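Local coordinates for hypothetical membrane protein (Corynebacterium glutamicum, PDB 6JS9), which binds heme through its N-terminal HtaA domain and probably passes it on as part of the corynebacterial heme uptake machinery, at residues V72-H77 with T87-I92; V104-A109 with I125-V130; L131-L136 with D154-G159; A48-T53 with E67-V72. All blocks are in the same frame, centred on the assembly; numbering follows the deposited sequence.

Contact 1. Residues V72-H77 with T87-I92; sequences VHFLGH and TTMSDI. With HEM (protoporphyrin IX containing Fe), chain C.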
loop_
_atom_site.group_PDB
_atom_site.type_symbol
_atom_site.label_atom_id
_atom_site.label_comp_id
_atom_site.label_asym_id
_atom_site.label_seq_id
_atom_site.Cartn_x
_atom_site.Cartn_y
_atom_site.Cartn_z
ATOM N N VAL A 72 -7.255 -3.134 -1.410
ATOM C CA VAL A 72 -6.731 -4.394 -1.943
ATOM C C VAL A 72 -7.056 -5.489 -0.948
ATOM O O VAL A 72 -6.745 -5.349 0.240
ATOM C CB VAL A 72 -5.207 -4.359 -2.165
ATOM C CG1 VAL A 72 -4.765 -5.583 -2.956
ATOM C CG2 VAL A 72 -4.777 -3.061 -2.850
ATOM N N HIS A 73 -7.653 -6.584 -1.425
ATOM C CA HIS A 73 -8.045 -7.701 -0.568
ATOM C C HIS A 73 -7.299 -8.966 -0.993
ATOM O O HIS A 73 -7.582 -9.525 -2.057
ATOM C CB HIS A 73 -9.555 -7.923 -0.619
ATOM C CG HIS A 73 -10.037 -8.960 0.346
ATOM N ND1 HIS A 73 -11.275 -9.557 0.246
ATOM C CD2 HIS A 73 -9.444 -9.507 1.434
ATOM C CE1 HIS A 73 -11.422 -10.428 1.231
ATOM N NE2 HIS A 73 -10.327 -10.411 1.970
ATOM N N PHE A 74 -6.364 -9.423 -0.150
ATOM C CA PHE A 74 -5.608 -10.647 -0.393
ATOM C C PHE A 74 -6.264 -11.831 0.316
ATOM O O PHE A 74 -6.558 -11.765 1.515
ATOM C CB PHE A 74 -4.164 -10.520 0.106
ATOM C CG PHE A 74 -3.406 -9.360 -0.469
ATOM C CD1 PHE A 74 -2.865 -9.433 -1.746
ATOM C CD2 PHE A 74 -3.211 -8.212 0.273
ATOM C CE1 PHE A 74 -2.157 -8.352 -2.282
ATOM C CE2 PHE A 74 -2.490 -7.134 -0.244
ATOM C CZ PHE A 74 -1.958 -7.215 -1.522
ATOM N N LEU A 75 -6.449 -12.923 -0.418
ATOM C CA LEU A 75 -6.961 -14.173 0.124
ATOM C C LEU A 75 -5.968 -15.275 -0.194
ATOM O O LEU A 75 -5.448 -15.338 -1.311
ATOM C CB LEU A 75 -8.326 -14.545 -0.471
ATOM C CG LEU A 75 -9.557 -13.742 -0.062
ATOM C CD1 LEU A 75 -10.772 -14.163 -0.878
ATOM C CD2 LEU A 75 -9.839 -13.873 1.444
ATOM N N GLY A 76 -5.706 -16.143 0.782
ATOM C CA GLY A 76 -4.881 -17.308 0.527
ATOM C C GLY A 76 -5.159 -18.416 1.518
ATOM O O GLY A 76 -5.736 -18.191 2.588
ATOM N N HIS A 77 -4.755 -19.631 1.140
ATOM C CA HIS A 77 -4.747 -20.783 2.046
ATOM C C HIS A 77 -6.164 -21.134 2.514
ATOM O O HIS A 77 -6.520 -21.032 3.689
ATOM C CB HIS A 77 -3.816 -20.514 3.236
ATOM C CG HIS A 77 -2.373 -20.440 2.856
ATOM N ND1 HIS A 77 -1.700 -21.502 2.293
ATOM C CD2 HIS A 77 -1.475 -19.435 2.957
ATOM C CE1 HIS A 77 -0.450 -21.145 2.051
ATOM N NE2 HIS A 77 -0.288 -19.898 2.447
ATOM N N THR A 87 -6.173 -10.723 4.278
ATOM C CA THR A 87 -5.656 -9.387 4.552
ATOM C C THR A 87 -6.295 -8.380 3.612
ATOM O O THR A 87 -6.269 -8.561 2.389
ATOM C CB THR A 87 -4.142 -9.309 4.386
ATOM O OG1 THR A 87 -3.515 -10.218 5.293
ATOM C CG2 THR A 87 -3.640 -7.871 4.655
ATOM N N THR A 88 -6.849 -7.320 4.190
ATOM C CA THR A 88 -7.442 -6.218 3.447
ATOM C C THR A 88 -6.689 -4.934 3.767
ATOM O O THR A 88 -6.526 -4.574 4.941
ATOM C CB THR A 88 -8.926 -6.052 3.781
ATOM O OG1 THR A 88 -9.635 -7.225 3.376
ATOM C CG2 THR A 88 -9.509 -4.833 3.048
ATOM N N MET A 89 -6.228 -4.260 2.720
ATOM C CA MET A 89 -5.483 -3.018 2.825
ATOM C C MET A 89 -6.346 -1.896 2.277
ATOM O O MET A 89 -6.823 -1.990 1.141
ATOM C CB MET A 89 -4.187 -3.146 2.036
ATOM C CG MET A 89 -3.358 -1.914 1.957
ATOM S SD MET A 89 -1.895 -2.297 0.990
ATOM C CE MET A 89 -1.331 -3.761 1.852
ATOM N N SER A 90 -6.565 -0.851 3.082
ATOM C CA SER A 90 -7.393 0.286 2.668
ATOM C C SER A 90 -6.852 1.579 3.274
ATOM O O SER A 90 -5.856 1.579 4.004
ATOM C CB SER A 90 -8.853 0.091 3.077
ATOM O OG SER A 90 -8.986 0.149 4.486
ATOM N N ASP A 91 -7.539 2.686 2.969
ATOM C CA ASP A 91 -7.179 4.025 3.443
ATOM C C ASP A 91 -5.697 4.304 3.204
ATOM O O ASP A 91 -4.937 4.648 4.111
ATOM C CB ASP A 91 -7.555 4.205 4.914
ATOM C CG ASP A 91 -9.052 4.132 5.145
ATOM O OD1 ASP A 91 -9.791 5.026 4.658
ATOM O OD2 ASP A 91 -9.487 3.155 5.797
ATOM N N ILE A 92 -5.287 4.106 1.956
ATOM C CA ILE A 92 -3.903 4.317 1.558
ATOM C C ILE A 92 -3.615 5.814 1.543
ATOM O O ILE A 92 -4.404 6.608 1.010
ATOM C CB ILE A 92 -3.658 3.661 0.188
ATOM C CG1 ILE A 92 -3.776 2.134 0.326
ATOM C CG2 ILE A 92 -2.321 4.086 -0.413
ATOM C CD1 ILE A 92 -4.714 1.501 -0.668
HETATM C CHA HEM C . 5.491 -17.237 2.020
HETATM C CHB HEM C . 2.428 -14.408 4.515
HETATM C CHC HEM C . -0.070 -18.285 6.070
HETATM C CHD HEM C . 3.258 -21.123 3.953
HETATM C C1A HEM C . 4.865 -16.117 2.537
HETATM C C2A HEM C . 5.208 -14.735 2.268
HETATM C C3A HEM C . 4.371 -13.943 2.945
HETATM C C4A HEM C . 3.452 -14.804 3.676
HETATM C CMA HEM C . 4.403 -12.389 2.935
HETATM C CAA HEM C . 6.345 -14.293 1.337
HETATM C CBA HEM C . 5.919 -14.514 -0.114
HETATM C CGA HEM C . 6.989 -13.961 -1.013
HETATM O O1A HEM C . 6.954 -12.731 -1.303
HETATM O O2A HEM C . 7.874 -14.761 -1.421
HETATM C C1B HEM C . 1.503 -15.207 5.155
HETATM C C2B HEM C . 0.445 -14.718 6.028
HETATM C C3B HEM C . -0.258 -15.786 6.466
HETATM C C4B HEM C . 0.338 -16.981 5.872
HETATM C CMB HEM C . 0.238 -13.206 6.335
HETATM C CAB HEM C . -1.496 -15.879 7.405
HETATM C CBB HEM C . -2.109 -14.832 7.974
HETATM C C1C HEM C . 0.616 -19.414 5.651
HETATM C C2C HEM C . 0.233 -20.791 5.886
HETATM C C3C HEM C . 1.153 -21.579 5.301
HETATM C C4C HEM C . 2.141 -20.721 4.664
HETATM C CMC HEM C . -1.026 -21.175 6.689
HETATM C CAC HEM C . 1.227 -23.130 5.252
HETATM C CBC HEM C . 0.353 -23.934 5.855
HETATM C C1D HEM C . 4.141 -20.336 3.229
HETATM C C2D HEM C . 5.239 -20.805 2.388
HETATM C C3D HEM C . 5.854 -19.729 1.858
HETATM C C4D HEM C . 5.174 -18.545 2.340
HETATM C CMD HEM C . 5.626 -22.283 2.138
HETATM C CAD HEM C . 7.057 -19.702 0.882
HETATM C CBD HEM C . 6.436 -19.775 -0.519
HETATM C CGD HEM C . 7.474 -19.731 -1.617
HETATM O O1D HEM C . 7.127 -20.147 -2.748
HETATM O O2D HEM C . 8.637 -19.298 -1.384
HETATM N NA HEM C . 3.786 -16.112 3.393
HETATM N NB HEM C . 1.404 -16.590 5.093
HETATM N NC HEM C . 1.766 -19.416 4.890
HETATM N ND HEM C . 4.144 -18.951 3.160
HETATM FE FE HEM C . 2.595 -17.762 3.877
#
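This is the antiparallel hairpin of strands 63-79 and 82-97 in the HtaA domain, and one of its strands runs on to the heme. Four backbone bonds join 72-77 to 87-92. Val72 and Met89 form a hydrogen-bonded pair, with Met89 N to Val72 O at 2.8 Å and nearly straight (177°). Phe74 and Thr87 form the next such pair, where Phe74 N meets Thr87 O at 2.7 Å almost along the C=O axis. On the buried face Val72, Phe74, Thr87 and Met89 line up. Met89 runs extended to SD and then bends (chi3 -52°), which lays CE at the edge of the Phe74 ring, 4.1 Å from CE2; Val72 CG1 sits over one face, toward its rim, and Phe21 meets the ring edge-to-face. On the other face His73, CG anti to its backbone N, crosses Thr88 obliquely and brings CD2 to 3.0 Å from Thr88 OG1, while its NE2 bonds to Asp86. Further along, His77 lays a ring face over pyrrole C of the heme. ND1 bonds to Tyr117 OH and NE2 to OH of Tyr24, the axial iron ligand, a bond that may influence how far the Tyr24 hydroxyl is ionised. His77 NE2 lies 3.2 Å from HEM NC.

Contact 2. Residues V104-A109 with I125-V130; sequences VVDLVA and ISDDIV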
loop_
_atom_site.group_PDB
_atom_site.type_symbol
_atom_site.label_atom_id
_atom_site.label_comp_id
_atom_site.label_asym_id
_atom_site.label_seq_id
_atom_site.Cartn_x
_atom_site.Cartn_y
_atom_site.Cartn_z
ATOM N N VAL A 104 1.179 4.789 4.085
ATOM C CA VAL A 104 0.402 4.473 5.280
ATOM C C VAL A 104 -0.896 3.806 4.853
ATOM O O VAL A 104 -1.527 4.232 3.880
ATOM C CB VAL A 104 0.134 5.746 6.095
ATOM C CG1 VAL A 104 -0.636 5.424 7.369
ATOM C CG2 VAL A 104 1.456 6.410 6.418
ATOM N N VAL A 105 -1.285 2.742 5.565
ATOM C CA VAL A 105 -2.482 1.975 5.243
ATOM C C VAL A 105 -3.223 1.618 6.523
ATOM O O VAL A 105 -2.667 1.630 7.628
ATOM C CB VAL A 105 -2.179 0.673 4.457
ATOM C CG1 VAL A 105 -1.436 0.968 3.156
ATOM C CG2 VAL A 105 -1.414 -0.293 5.318
ATOM N N ASP A 106 -4.503 1.309 6.357
ATOM C CA ASP A 106 -5.265 0.589 7.360
ATOM C C ASP A 106 -5.283 -0.874 6.941
ATOM O O ASP A 106 -5.444 -1.189 5.758
ATOM C CB ASP A 106 -6.700 1.120 7.478
ATOM C CG ASP A 106 -6.790 2.490 8.154
ATOM O OD1 ASP A 106 -5.759 3.052 8.592
ATOM O OD2 ASP A 106 -7.922 3.011 8.258
ATOM N N LEU A 107 -5.099 -1.764 7.906
ATOM C CA LEU A 107 -5.055 -3.191 7.641
ATOM C C LEU A 107 -6.112 -3.890 8.475
ATOM O O LEU A 107 -6.289 -3.584 9.659
ATOM C CB LEU A 107 -3.673 -3.791 7.969
ATOM C CG LEU A 107 -2.547 -3.583 6.960
ATOM C CD1 LEU A 107 -1.324 -4.318 7.434
ATOM C CD2 LEU A 107 -2.950 -4.076 5.585
ATOM N N VAL A 108 -6.807 -4.832 7.852
ATOM C CA VAL A 108 -7.646 -5.793 8.550
ATOM C C VAL A 108 -7.160 -7.165 8.102
ATOM O O VAL A 108 -7.326 -7.533 6.931
ATOM C CB VAL A 108 -9.134 -5.598 8.240
ATOM C CG1 VAL A 108 -9.956 -6.683 8.903
ATOM C CG2 VAL A 108 -9.582 -4.198 8.691
ATOM N N ALA A 109 -6.533 -7.907 9.011
ATOM C CA ALA A 109 -5.749 -9.059 8.598
ATOM C C ALA A 109 -5.791 -10.142 9.659
ATOM O O ALA A 109 -5.632 -9.859 10.852
ATOM C CB ALA A 109 -4.291 -8.662 8.329
ATOM N N ILE A 125 -7.239 -5.559 13.605
ATOM C CA ILE A 125 -7.399 -4.237 13.014
ATOM C C ILE A 125 -6.148 -3.423 13.324
ATOM O O ILE A 125 -5.832 -3.170 14.492
ATOM C CB ILE A 125 -8.653 -3.525 13.543
ATOM C CG1 ILE A 125 -9.855 -4.463 13.586
ATOM C CG2 ILE A 125 -8.953 -2.299 12.675
ATOM C CD1 ILE A 125 -10.260 -4.994 12.250
ATOM N N SER A 126 -5.443 -2.998 12.285
ATOM C CA SER A 126 -4.246 -2.177 12.436
ATOM C C SER A 126 -4.472 -0.902 11.629
ATOM O O SER A 126 -4.303 -0.892 10.405
ATOM C CB SER A 126 -3.000 -2.934 11.973
ATOM O OG SER A 126 -2.850 -4.147 12.681
ATOM N N ASP A 127 -4.873 0.165 12.306
ATOM C CA ASP A 127 -5.096 1.441 11.651
ATOM C C ASP A 127 -3.797 2.228 11.585
ATOM O O ASP A 127 -2.959 2.145 12.487
ATOM C CB ASP A 127 -6.147 2.267 12.396
ATOM C CG ASP A 127 -7.560 1.741 12.205
ATOM O OD1 ASP A 127 -7.813 1.000 11.229
ATOM O OD2 ASP A 127 -8.426 2.094 13.034
ATOM N N ASP A 128 -3.642 2.997 10.501
ATOM C CA ASP A 128 -2.572 3.995 10.365
ATOM C C ASP A 128 -1.185 3.370 10.524
ATOM O O ASP A 128 -0.314 3.897 11.219
ATOM C CB ASP A 128 -2.765 5.137 11.367
ATOM C CG ASP A 128 -4.139 5.759 11.280
ATOM O OD1 ASP A 128 -4.513 6.240 10.179
ATOM O OD2 ASP A 128 -4.844 5.743 12.318
ATOM N N ILE A 129 -0.983 2.236 9.876
ATOM C CA ILE A 129 0.293 1.536 9.939
ATOM C C ILE A 129 1.188 2.100 8.855
ATOM O O ILE A 129 0.790 2.158 7.685
ATOM C CB ILE A 129 0.102 0.018 9.749
ATOM C CG1 ILE A 129 -0.821 -0.542 10.829
ATOM C CG2 ILE A 129 1.441 -0.713 9.777
ATOM C CD1 ILE A 129 -0.304 -0.389 12.258
ATOM N N VAL A 130 2.401 2.506 9.221
ATOM C CA VAL A 130 3.379 2.859 8.193
ATOM C C VAL A 130 3.909 1.556 7.600
ATOM O O VAL A 130 4.697 0.844 8.227
ATOM C CB VAL A 130 4.518 3.733 8.729
ATOM C CG1 VAL A 130 5.499 4.014 7.612
ATOM C CG2 VAL A 130 3.981 5.055 9.282
HETATM O O HOH W 1 -8.257 -1.103 9.805
#
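Three aspartates crowd together where the strand pairing slips by one residue: Asp128 and Ile129 both face Val105, a G1 beta bulge in the antiparallel sheet. The chain turns a corner at Asp128, whose phi and psi are both positive (57°/45°), separating strand 123-127 from strand 129-136, and strand 100-110 pairs with both. Asp106 reaches across the slip. Its CG stands anti to the carbonyl carbon, and OD1 accepts Asp128 N at 2.9 Å, the donor arriving from above the carboxylate plane. Like charges lie close here: Asp106 OD2 is 3.6 Å from Asp127 OD1, the two side chains crossing obliquely, and Asp91 adds another acid beside Asp106. Such crowding may raise the pKa of one of them, although Lys93 makes a weak, long ion pair with Asp128. Regular ladder bonds resume beyond the bulge, with Ser126 N to Leu107 O at 2.8 Å and nearly straight (176°). On the outward face Val108 and Ile125 lie side by side, and Ile125 CD1 touches both methyls of Val108, CG2 at 3.7 Å. A water also bridges the strands, donating to Leu107 O and, at 2.6 Å, to Asp127 OD1.

Contact 3. Residues L131-L136 with D154-G159; sequences LADVSL and DLTAAG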
loop_
_atom_site.group_PDB
_atom_site.type_symbol
_atom_site.label_atom_id
_atom_site.label_comp_id
_atom_site.label_asym_id
_atom_site.label_seq_id
_atom_site.Cartn_x
_atom_site.Cartn_y
_atom_site.Cartn_z
ATOM N N LEU A 131 3.485 1.250 6.379
ATOM C CA LEU A 131 3.830 -0.014 5.751
ATOM C C LEU A 131 5.200 0.020 5.078
ATOM O O LEU A 131 5.904 -0.994 5.053
ATOM C CB LEU A 131 2.753 -0.372 4.723
ATOM C CG LEU A 131 2.890 -1.700 3.988
ATOM C CD1 LEU A 131 3.033 -2.855 4.968
ATOM C CD2 LEU A 131 1.694 -1.908 3.047
ATOM N N ALA A 132 5.584 1.160 4.505
ATOM C CA ALA A 132 6.818 1.253 3.735
ATOM C C ALA A 132 7.355 2.675 3.784
ATOM O O ALA A 132 6.589 3.643 3.827
ATOM C CB ALA A 132 6.614 0.840 2.267
ATOM N N ASP A 133 8.684 2.777 3.778
ATOM C CA ASP A 133 9.398 4.025 3.541
ATOM C C ASP A 133 9.759 4.115 2.065
ATOM O O ASP A 133 10.156 3.118 1.449
ATOM C CB ASP A 133 10.676 4.089 4.382
ATOM C CG ASP A 133 10.409 4.342 5.861
ATOM O OD1 ASP A 133 9.694 5.317 6.188
ATOM O OD2 ASP A 133 10.939 3.575 6.696
ATOM N N VAL A 134 9.620 5.311 1.494
ATOM C CA VAL A 134 9.835 5.531 0.068
ATOM C C VAL A 134 10.991 6.503 -0.116
ATOM O O VAL A 134 11.040 7.550 0.541
ATOM C CB VAL A 134 8.577 6.082 -0.627
ATOM C CG1 VAL A 134 8.764 6.067 -2.150
ATOM C CG2 VAL A 134 7.342 5.314 -0.198
ATOM N N SER A 135 11.898 6.173 -1.027
ATOM C CA SER A 135 12.961 7.076 -1.444
ATOM C C SER A 135 12.595 7.562 -2.840
ATOM O O SER A 135 12.745 6.832 -3.824
ATOM C CB SER A 135 14.318 6.382 -1.410
ATOM O OG SER A 135 14.543 5.805 -0.133
ATOM N N LEU A 136 12.092 8.789 -2.913
ATOM C CA LEU A 136 11.577 9.333 -4.162
ATOM C C LEU A 136 12.709 9.732 -5.098
ATOM O O LEU A 136 13.739 10.246 -4.656
ATOM C CB LEU A 136 10.694 10.547 -3.878
ATOM C CG LEU A 136 9.409 10.238 -3.112
ATOM C CD1 LEU A 136 8.797 11.525 -2.595
ATOM C CD2 LEU A 136 8.429 9.499 -3.997
ATOM N N ASP A 154 11.072 0.451 1.068
ATOM C CA ASP A 154 11.541 -0.459 2.108
ATOM C C ASP A 154 10.396 -0.772 3.058
ATOM O O ASP A 154 9.713 0.142 3.535
ATOM C CB ASP A 154 12.687 0.148 2.926
ATOM C CG ASP A 154 13.974 0.239 2.152
ATOM O OD1 ASP A 154 14.077 -0.411 1.087
ATOM O OD2 ASP A 154 14.884 0.967 2.611
ATOM N N LEU A 155 10.233 -2.054 3.373
ATOM C CA LEU A 155 9.233 -2.504 4.335
ATOM C C LEU A 155 9.641 -2.162 5.765
ATOM O O LEU A 155 10.804 -2.310 6.156
ATOM C CB LEU A 155 9.041 -4.022 4.194
ATOM C CG LEU A 155 8.063 -4.727 5.127
ATOM C CD1 LEU A 155 6.642 -4.315 4.785
ATOM C CD2 LEU A 155 8.236 -6.215 5.034
ATOM N N THR A 156 8.671 -1.720 6.561
ATOM C CA THR A 156 8.932 -1.378 7.951
ATOM C C THR A 156 8.852 -2.613 8.837
ATOM O O THR A 156 8.346 -3.669 8.443
ATOM C CB THR A 156 7.936 -0.349 8.473
ATOM O OG1 THR A 156 6.647 -0.970 8.561
ATOM C CG2 THR A 156 7.884 0.895 7.548
ATOM N N ALA A 157 9.339 -2.453 10.068
ATOM C CA ALA A 157 9.238 -3.522 11.054
ATOM C C ALA A 157 7.788 -3.947 11.246
ATOM O O ALA A 157 7.470 -5.143 11.253
ATOM C CB ALA A 157 9.856 -3.065 12.379
ATOM N N ALA A 158 6.884 -2.972 11.379
ATOM C CA ALA A 158 5.481 -3.295 11.616
ATOM C C ALA A 158 4.847 -3.943 10.390
ATOM O O ALA A 158 3.992 -4.827 10.525
ATOM C CB ALA A 158 4.717 -2.033 12.033
ATOM N N GLY A 159 5.240 -3.508 9.188
ATOM C CA GLY A 159 4.730 -4.140 7.977
ATOM C C GLY A 159 5.167 -5.588 7.863
ATOM O O GLY A 159 4.382 -6.460 7.474
#
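Thr156 places OG1 in the crowded position between its backbone N and carbonyl carbon (chi1 69°), so the hydroxyl turns back over the start of the next helix while CG2, anti to the carbonyl carbon, packs beside Leu131 O. Leu131 and Leu155 both hold CG anti to the backbone N, with similar chi2 values of 54° and 69°, and these torsions bring their CD1 methyls within 3.9 Å of each other, the side chains crossing obliquely. Leu131 CD1 also rests 3.7 Å from Gly159 CA; a CB on that residue would clash with both leucine methyls. The elements joined are the antiparallel hairpin of strands 129-136 and 146-155 and helix 157-162, which follows the second strand after one residue. Thr156 is the N-cap: its OG1 accepts Gly159 N at 3.0 Å and is also hydrogen-bonded to Val130 O, which ties the helix start to the neighbouring strand. A classic beta bulge at Leu131 and Ala132, both facing Leu103, interrupts the pairing with strand 100-110. In the hairpin, Asp133 and Asp154 exchange two backbone bonds, Asp133 N reaching Asp154 O at 2.8 Å. At the next rung, two residues along, Thr156 N gives a longer bond to Leu131 O, 3.2 Å, from well above the carbonyl plane. Leu155 packs against Tyr167, a heme-binding residue. Leu155 CD1 also comes to 3.4 Å from Leu131 O.

Contact 4. Residues A48-T53 with E67-V72; sequences AFTPRT and EFNGSV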
loop_
_atom_site.group_PDB
_atom_site.type_symbol
_atom_site.label_atom_id
_atom_site.label_comp_id
_atom_site.label_asym_id
_atom_site.label_seq_id
_atom_site.Cartn_x
_atom_site.Cartn_y
_atom_site.Cartn_z
ATOM N N ALA A 48 -3.288 0.928 -9.231
ATOM C CA ALA A 48 -3.419 2.372 -9.405
ATOM C C ALA A 48 -4.488 2.922 -8.461
ATOM O O ALA A 48 -5.653 2.511 -8.528
ATOM C CB ALA A 48 -3.765 2.703 -10.855
ATOM N N PHE A 49 -4.090 3.853 -7.595
ATOM C CA PHE A 49 -4.979 4.512 -6.642
ATOM C C PHE A 49 -5.076 6.003 -6.967
ATOM O O PHE A 49 -4.051 6.686 -7.072
ATOM C CB PHE A 49 -4.468 4.325 -5.210
ATOM C CG PHE A 49 -4.183 2.878 -4.850
ATOM C CD1 PHE A 49 -5.193 2.057 -4.343
ATOM C CD2 PHE A 49 -2.919 2.345 -5.027
ATOM C CE1 PHE A 49 -4.938 0.717 -4.007
ATOM C CE2 PHE A 49 -2.657 0.995 -4.689
ATOM C CZ PHE A 49 -3.673 0.190 -4.182
ATOM N N THR A 50 -6.340 6.523 -7.109
ATOM C CA THR A 50 -6.550 7.927 -7.442
ATOM C C THR A 50 -6.620 8.784 -6.176
ATOM O O THR A 50 -7.076 8.312 -5.133
ATOM C CB THR A 50 -7.841 8.096 -8.239
ATOM O OG1 THR A 50 -8.955 7.705 -7.427
ATOM C CG2 THR A 50 -7.801 7.247 -9.490
ATOM N N PRO A 51 -6.180 10.050 -6.243
ATOM C CA PRO A 51 -6.260 10.926 -5.061
ATOM C C PRO A 51 -7.706 11.243 -4.698
ATOM O O PRO A 51 -8.547 11.486 -5.565
ATOM C CB PRO A 51 -5.517 12.201 -5.493
ATOM C CG PRO A 51 -4.922 11.903 -6.843
ATOM C CD PRO A 51 -5.672 10.760 -7.432
ATOM N N ARG A 52 -7.987 11.261 -3.400
ATOM C CA ARG A 52 -9.343 11.519 -2.927
ATOM C C ARG A 52 -9.645 13.018 -2.897
ATOM O O ARG A 52 -8.823 13.820 -2.450
ATOM C CB ARG A 52 -9.516 10.922 -1.533
ATOM C CG ARG A 52 -10.873 10.335 -1.273
ATOM C CD ARG A 52 -10.909 9.733 0.106
ATOM N NE ARG A 52 -10.812 8.278 0.090
ATOM C CZ ARG A 52 -10.476 7.562 1.158
ATOM N NH1 ARG A 52 -10.192 8.185 2.293
ATOM N NH2 ARG A 52 -10.412 6.234 1.096
ATOM N N THR A 53 -10.836 13.396 -3.367
ATOM C CA THR A 53 -11.265 14.784 -3.220
ATOM C C THR A 53 -11.205 15.170 -1.751
ATOM O O THR A 53 -11.528 14.361 -0.875
ATOM C CB THR A 53 -12.682 14.989 -3.742
ATOM O OG1 THR A 53 -12.756 14.590 -5.110
ATOM C CG2 THR A 53 -13.088 16.462 -3.624
ATOM N N GLU A 67 -4.403 11.489 0.534
ATOM C CA GLU A 67 -5.219 10.301 0.737
ATOM C C GLU A 67 -5.741 9.822 -0.611
ATOM O O GLU A 67 -6.079 10.634 -1.476
ATOM C CB GLU A 67 -6.385 10.605 1.675
ATOM C CG GLU A 67 -5.955 10.997 3.077
ATOM C CD GLU A 67 -7.137 11.291 3.975
ATOM O OE1 GLU A 67 -8.275 11.395 3.458
ATOM O OE2 GLU A 67 -6.929 11.407 5.199
ATOM N N PHE A 68 -5.819 8.504 -0.777
ATOM C CA PHE A 68 -6.172 7.875 -2.045
ATOM C C PHE A 68 -7.440 7.042 -1.916
ATOM O O PHE A 68 -7.767 6.540 -0.838
ATOM C CB PHE A 68 -5.028 6.970 -2.544
ATOM C CG PHE A 68 -3.814 7.731 -2.981
ATOM C CD1 PHE A 68 -2.836 8.089 -2.064
ATOM C CD2 PHE A 68 -3.663 8.118 -4.310
ATOM C CE1 PHE A 68 -1.719 8.820 -2.452
ATOM C CE2 PHE A 68 -2.546 8.844 -4.716
ATOM C CZ PHE A 68 -1.570 9.192 -3.782
ATOM N N ASN A 69 -8.160 6.913 -3.032
ATOM C CA ASN A 69 -9.239 5.946 -3.145
ATOM C C ASN A 69 -8.675 4.576 -3.466
ATOM O O ASN A 69 -7.755 4.448 -4.278
ATOM C CB ASN A 69 -10.211 6.344 -4.251
ATOM C CG ASN A 69 -11.015 7.560 -3.888
ATOM O OD1 ASN A 69 -11.657 7.599 -2.833
ATOM N ND2 ASN A 69 -10.978 8.572 -4.747
ATOM N N GLY A 70 -9.236 3.555 -2.844
ATOM C CA GLY A 70 -8.984 2.187 -3.255
ATOM C C GLY A 70 -8.707 1.259 -2.092
ATOM O O GLY A 70 -8.344 1.677 -0.992
ATOM N N SER A 71 -8.877 -0.040 -2.348
ATOM C CA SER A 71 -8.531 -1.074 -1.376
ATOM C C SER A 71 -8.017 -2.297 -2.121
ATOM O O SER A 71 -8.293 -2.478 -3.310
ATOM C CB SER A 71 -9.729 -1.454 -0.501
ATOM O OG SER A 71 -10.756 -2.024 -1.298
ATOM N N VAL A 72 -7.255 -3.134 -1.410
ATOM C CA VAL A 72 -6.731 -4.394 -1.943
ATOM C C VAL A 72 -7.056 -5.489 -0.948
ATOM O O VAL A 72 -6.745 -5.349 0.240
ATOM C CB VAL A 72 -5.207 -4.359 -2.165
ATOM C CG1 VAL A 72 -4.765 -5.583 -2.956
ATOM C CG2 VAL A 72 -4.777 -3.061 -2.850
#
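Arg52 crosses Asn69 obliquely and takes its OD1 at the guanidinium edge, while Phe49 turns a ring edge to the opposite strand, in a distorted part of the antiparallel hairpin of strands 48-58 and 63-79. The Arg52 chain bends at chi3 (-103°), carrying the guanidinium back across strand 63-79. Its plane is turned 49° from the Asn69 amide, and Arg52 NE gives a hydrogen bond of 3.1 Å to Asn69 OD1, in the guanidinium plane although the donor stands well above the amide plane. Phe68 O sits under one guanidinium face. Toward Glu67 the planes are nearly perpendicular, 77° apart, and Arg52 NH1 to Glu67 OE1 is a long salt bridge of 3.9 Å. Asn69 ND2 points the other way, to a weak bond with Thr50 OG1. Backbone bonds hold the register round the Pro51-Phe68 pair: Asn69 N to Thr50 O at 2.7 Å, and Arg52 N to Glu67 O at 2.8 Å. The Phe49 ring meets Asn69 O, Gly70 CA and a Val72 methyl, all at its edge. At Gly70's backbone angles a CB would press on Asn69 O and also hit Phe49 CD1. Phe49 crosses Val72 at about a right angle, CZ 3.7 Å from CG2.

Overall arrangement
All four contacts belong to one curled antiparallel sheet. Contacts 1 and 4 share strand 63-79 and meet at Val72; contacts 2 and 3 share strand 129-136. Strands 82-97 and 100-110 join the pairs, Ser90 O and Asp106 N lying 2.7 Å apart between contacts 1 and 2. Contact 1 is the buried one, mostly apolar on its inner face and ending at the heme. Contact 2 is at the surface and crowded with acids. Contacts 3 and 4 are partly buried, on opposite sides of the chain's centre with their centres 19 Å apart; 3 combines leucine packing with a helix cap near the heme site, whereas 4 combines phenylalanine packing with an arginine held by asparagine and, at long range, glutamate.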